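Minor fimbrium subunit Mfa5 (Porphyromonas gingivalis ATCC 33277, PDB 6TO1) serves as an accessory, tip-located subunit of the minor fimbriae, pili that mediate biofilm formation and adhesion to host cells and other oral bacteria. Local coordinates at residues S136-G139 and A144-K147. Numbering follows the deposited sequence.
With MG (magnesium ion), chain B; PO4 (phosphate ion), chain C.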
ATOM      1  N   SER A 136     -17.050 -43.510  -4.712  1.00 21.37           N
ATOM      2  CA  SER A 136     -16.880 -44.542  -5.741  1.00 22.66           C
ATOM      3  C   SER A 136     -17.328 -44.071  -7.121  1.00 24.72           C
ATOM      4  O   SER A 136     -16.778 -44.524  -8.139  1.00 23.41           O
ATOM      5  CB  SER A 136     -17.618 -45.825  -5.293  1.00 22.66           C
ATOM      6  OG  SER A 136     -18.975 -45.811  -5.671  1.00 26.48           O
ATOM      7  N   SER A 137     -18.254 -43.106  -7.200  1.00 19.12           N
ATOM      8  CA  SER A 137     -18.636 -42.578  -8.503  1.00 21.34           C
ATOM      9  C   SER A 137     -17.498 -41.845  -9.192  1.00 23.53           C
ATOM     10  O   SER A 137     -17.587 -41.598 -10.410  1.00 21.19           O
ATOM     11  CB  SER A 137     -19.842 -41.638  -8.348  1.00 22.02           C
ATOM     12  OG  SER A 137     -19.463 -40.514  -7.553  1.00 20.07           O
ATOM     13  N   MET A 138     -16.458 -41.457  -8.444  1.00 23.74           N
ATOM     14  CA  MET A 138     -15.252 -40.846  -9.000  1.00 21.13           C
ATOM     15  C   MET A 138     -14.229 -41.893  -9.452  1.00 23.20           C
ATOM     16  O   MET A 138     -13.189 -41.520 -10.023  1.00 21.01           O
ATOM     17  CB  MET A 138     -14.573 -39.910  -7.975  1.00 20.86           C
ATOM     18  CG  MET A 138     -15.442 -38.759  -7.440  1.00 25.02           C
ATOM     19  SD  MET A 138     -15.568 -37.342  -8.538  1.00 22.28           S
ATOM     20  CE  MET A 138     -13.926 -36.635  -8.462  1.00 23.91           C
ATOM     21  N   GLY A 139     -14.533 -43.173  -9.253  1.00 24.75           N
ATOM     22  CA  GLY A 139     -13.638 -44.262  -9.606  1.00 28.44           C
ATOM     23  C   GLY A 139     -14.249 -45.298 -10.540  1.00 26.53           C
ATOM     24  O   GLY A 139     -15.273 -45.039 -11.169  1.00 26.59           O
ATOM     25  N   ALA A 144     -11.335 -41.568 -14.556  1.00 24.62           N
ATOM     26  CA  ALA A 144     -10.799 -40.312 -15.060  1.00 28.25           C
ATOM     27  C   ALA A 144     -11.220 -39.126 -14.198  1.00 27.03           C
ATOM     28  O   ALA A 144     -10.497 -38.124 -14.154  1.00 24.75           O
ATOM     29  CB  ALA A 144     -11.234 -40.091 -16.510  1.00 33.47           C
ATOM     30  N   ARG A 145     -12.344 -39.241 -13.482  1.00 25.28           N
ATOM     31  CA  ARG A 145     -12.771 -38.163 -12.593  1.00 25.15           C
ATOM     32  C   ARG A 145     -11.783 -37.973 -11.450  1.00 17.96           C
ATOM     33  O   ARG A 145     -11.239 -36.878 -11.266  1.00 22.93           O
ATOM     34  CB  ARG A 145     -14.170 -38.466 -12.049  1.00 24.87           C
ATOM     35  CG  ARG A 145     -15.266 -38.443 -13.104  1.00 27.51           C
ATOM     36  CD  ARG A 145     -16.643 -38.693 -12.490  1.00 24.50           C
ATOM     37  NE  ARG A 145     -17.680 -38.904 -13.501  1.00 23.94           N
ATOM     38  CZ  ARG A 145     -18.934 -39.249 -13.223  1.00 20.75           C
ATOM     39  NH1 ARG A 145     -19.329 -39.399 -11.965  1.00 23.41           N
ATOM     40  NH2 ARG A 145     -19.805 -39.429 -14.197  1.00 25.88           N
ATOM     41  N   LEU A 146     -11.535 -39.033 -10.667  1.00 22.64           N
ATOM     42  CA  LEU A 146     -10.606 -38.899  -9.546  1.00 28.37           C
ATOM     43  C   LEU A 146      -9.201 -38.567 -10.047  1.00 24.08           C
ATOM     44  O   LEU A 146      -8.488 -37.760  -9.438  1.00 25.24           O
ATOM     45  CB  LEU A 146     -10.606 -40.168  -8.693  1.00 23.20           C
ATOM     46  CG  LEU A 146      -9.819 -40.034  -7.389  1.00 27.40           C
ATOM     47  CD1 LEU A 146     -10.312 -38.832  -6.544  1.00 24.60           C
ATOM     48  CD2 LEU A 146      -9.847 -41.305  -6.554  1.00 29.33           C
ATOM     49  N   LYS A 147      -8.793 -39.156 -11.176  1.00 25.51           N
ATOM     50  CA  LYS A 147      -7.473 -38.835 -11.713  1.00 27.81           C
ATOM     51  C   LYS A 147      -7.362 -37.347 -12.003  1.00 25.88           C
ATOM     52  O   LYS A 147      -6.332 -36.725 -11.704  1.00 25.75           O
ATOM     53  CB  LYS A 147      -7.173 -39.683 -12.961  1.00 28.27           C
ATOM     54  CG  LYS A 147      -6.599 -41.076 -12.594  1.00 34.15           C
ATOM     55  CD  LYS A 147      -6.935 -42.161 -13.630  1.00 47.77           C
ATOM     56  CE  LYS A 147      -6.381 -41.841 -15.017  1.00 68.66           C
ATOM     57  NZ  LYS A 147      -6.356 -43.049 -15.909  1.00 78.99           N
TER
HETATM   58 MG    MG B1101     -20.071 -40.168  -5.573  1.00 19.27          MG
HETATM   59  P   PO4 C1102     -21.075 -43.087  -4.546  1.00 20.59           P
HETATM   60  O1  PO4 C1102     -20.201 -44.204  -3.948  1.00 20.91           O
HETATM   61  O2  PO4 C1102     -21.884 -42.428  -3.436  1.00 20.30           O
HETATM   62  O3  PO4 C1102     -22.042 -43.751  -5.508  1.00 23.39           O
HETATM   63  O4  PO4 C1102     -20.260 -42.124  -5.323  1.00 19.73           O
HETATM   64  O   HOH W   1     -19.823 -38.205  -6.037  1.00 19.53           O
HETATM   65  O   HOH W   2     -22.021 -39.916  -6.316  1.00 18.57           O
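The backbone O of M138 takes the N-H of L146 on an in-plane lone pair, 3.1 Å from O to N, and the CB atoms of R145 and L146 pack against the same oxygen. Next to this bond the M138 chain, bent at chi2 (-80°) and chi3 (-70°), lays SD against R145 CB at 3.9 Å and crosses the arginine at about a right angle. R145 runs extended from CG to NE, which carries its guanidinium along the 136-138 turn until NH1 lies 3.2 Å from S137 O, which sits oblique to the guanidinium plane. The firm partner of NH1 is D235, in a salt bridge; D235 also hydrogen-bonds S137 OG, so arginine and metal ligand share one carboxylate. S137 OG binds the magnesium ion at 2.1 Å, together with S135, T207, two waters and O4 of a phosphate, probably from the crystallisation liquor. This is the metal-ion-dependent adhesion site of a von Willebrand factor A domain; the phosphate probably stands where an acidic ligand group would bind. The 3-10 turn follows central strand 126-133 and is tied to the first turn of helix 143-160, whose L146 packs on L201 and P203 between helices 191-199 and 209-220.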